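Local coordinates for protein SidF, inhibitor of growth family, member 3 (Legionella pneumophila subsp. pneumophila, PDB 4FYE) that probably acts as a phosphoinositide phosphatase of Legionella, removing phosphate from phosphatidylinositol phosphate lipids, at residues 139-142 / 143-147. The protein carries 1 engineered substitution. Sequence-based numbering, arbitrary orientation.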
loop_
_atom_site.group_PDB
_atom_site.type_symbol
_atom_site.label_atom_id
_atom_site.label_comp_id
_atom_site.label_asym_id
_atom_site.label_seq_id
_atom_site.Cartn_x
_atom_site.Cartn_y
_atom_site.Cartn_z
ATOM N N LYS A 139 29.641 -12.408 -3.036
ATOM C CA LYS A 139 29.905 -13.170 -4.236
ATOM C C LYS A 139 29.768 -14.641 -3.940
ATOM O O LYS A 139 29.233 -15.422 -4.770
ATOM C CB LYS A 139 31.345 -12.927 -4.716
ATOM C CG LYS A 139 31.448 -11.737 -5.678
ATOM C CD LYS A 139 32.649 -11.899 -6.602
ATOM C CE LYS A 139 33.753 -10.927 -6.290
ATOM N NZ LYS A 139 35.093 -11.518 -6.603
ATOM N N ASP A 140 30.232 -15.016 -2.754
ATOM C CA ASP A 140 30.001 -16.367 -2.260
ATOM C C ASP A 140 28.528 -16.680 -2.013
ATOM O O ASP A 140 28.021 -17.744 -2.441
ATOM C CB ASP A 140 30.820 -16.585 -1.003
ATOM C CG ASP A 140 32.294 -16.737 -1.312
ATOM O OD1 ASP A 140 32.612 -17.032 -2.500
ATOM O OD2 ASP A 140 33.130 -16.566 -0.384
ATOM N N PHE A 141 27.839 -15.748 -1.344
ATOM C CA PHE A 141 26.419 -15.859 -1.195
ATOM C C PHE A 141 25.778 -16.067 -2.545
ATOM O O PHE A 141 24.992 -17.028 -2.669
ATOM C CB PHE A 141 25.829 -14.637 -0.518
ATOM C CG PHE A 141 24.336 -14.546 -0.604
ATOM C CD1 PHE A 141 23.545 -15.147 0.352
ATOM C CD2 PHE A 141 23.731 -13.807 -1.582
ATOM C CE1 PHE A 141 22.152 -15.016 0.325
ATOM C CE2 PHE A 141 22.334 -13.680 -1.641
ATOM C CZ PHE A 141 21.547 -14.281 -0.696
ATOM N N LEU A 142 26.096 -15.206 -3.545
ATOM C CA LEU A 142 25.544 -15.402 -4.926
ATOM C C LEU A 142 25.839 -16.771 -5.486
ATOM O O LEU A 142 24.938 -17.386 -6.108
ATOM C CB LEU A 142 25.967 -14.342 -5.946
ATOM C CG LEU A 142 25.245 -13.067 -5.543
ATOM C CD1 LEU A 142 25.918 -11.790 -6.042
ATOM C CD2 LEU A 142 23.842 -13.132 -6.026
ATOM N N GLU A 143 27.053 -17.298 -5.226
ATOM C CA GLU A 143 27.351 -18.597 -5.798
ATOM C C GLU A 143 26.527 -19.647 -5.144
ATOM O O GLU A 143 26.197 -20.606 -5.776
ATOM C CB GLU A 143 28.800 -19.028 -5.646
ATOM C CG GLU A 143 29.715 -18.348 -6.629
ATOM C CD GLU A 143 31.185 -18.704 -6.432
ATOM O OE1 GLU A 143 31.486 -19.900 -6.150
ATOM O OE2 GLU A 143 32.027 -17.773 -6.569
ATOM N N GLN A 144 26.251 -19.496 -3.854
ATOM C CA GLN A 144 25.553 -20.537 -3.161
ATOM C C GLN A 144 24.117 -20.494 -3.663
ATOM O O GLN A 144 23.516 -21.500 -4.043
ATOM C CB GLN A 144 25.639 -20.321 -1.648
ATOM C CG GLN A 144 27.041 -20.389 -1.074
ATOM C CD GLN A 144 27.860 -21.562 -1.555
ATOM O OE1 GLN A 144 27.453 -22.758 -1.471
ATOM N NE2 GLN A 144 29.019 -21.236 -2.095
ATOM N N LEU A 145 23.619 -19.281 -3.763
ATOM C CA LEU A 145 22.325 -19.071 -4.237
ATOM C C LEU A 145 22.087 -19.686 -5.594
ATOM O O LEU A 145 21.044 -20.274 -5.745
ATOM C CB LEU A 145 22.013 -17.584 -4.220
ATOM C CG LEU A 145 20.590 -17.120 -4.439
ATOM C CD1 LEU A 145 20.263 -15.810 -3.736
ATOM C CD2 LEU A 145 20.462 -16.971 -5.949
ATOM N N ALA A 146 23.000 -19.550 -6.565
ATOM C CA ALA A 146 22.768 -20.151 -7.892
ATOM C C ALA A 146 22.752 -21.702 -7.763
ATOM O O ALA A 146 21.939 -22.397 -8.377
ATOM C CB ALA A 146 23.848 -19.721 -8.905
ATOM N N LYS A 147 23.658 -22.228 -6.970
ATOM C CA LYS A 147 23.632 -23.624 -6.640
ATOM C C LYS A 147 22.231 -24.056 -6.178
ATOM O O LYS A 147 21.650 -24.985 -6.668
ATOM C CB LYS A 147 24.627 -23.873 -5.499
ATOM C CG LYS A 147 25.893 -24.699 -5.801
ATOM C CD LYS A 147 27.082 -23.871 -6.242
ATOM C CE LYS A 147 28.310 -24.108 -5.348
ATOM N NZ LYS A 147 29.229 -25.286 -5.570
#
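E143 packs back against K139 and D140 of the preceding turn. Its backbone N donates to K139 O at 2.9 Å, and the donor is tilted from the carbonyl plane. CG of the same residue lies 3.5 Å from K139 O, its first torsion (chi1 -78°) placing it beside the backbone N. Beyond CG the chain is extended and runs alongside D140 in the same direction, so that E143 OE2 comes to 4.2 Å from D140 OD1. The two carboxylates are turned almost perpendicular to each other, and their negative charges may slightly raise the proton affinity of one or both, although E143 is exposed to solvent. D140 OD2 has a further, weak and long, ion pair with K124 NZ, which would partly offset that repulsion.

These residues lie near the N-terminal end of the α-helix 136-163, and the i to i+4 bonds continue through the next residues. L142 O accepts A146 N at 2.9 Å and also has L145 CB 3.5 Å away, while the L142 side chain touches K735 of helix 733-741. The straightest bond is L145 N to F141 O, with an N-H...O angle of 168°. One turn apart, the side chains of these two residues meet on the buried face: L145 CD1 lies 3.6 Å from F141 CE2, approaching the ring obliquely. Both have CG anti to the backbone N (chi1 -169° in L145), which lays the leucine branch beside the ring. V71 of helix 71-92 touches both side chains, and L145 also reaches V736 of helix 733-741.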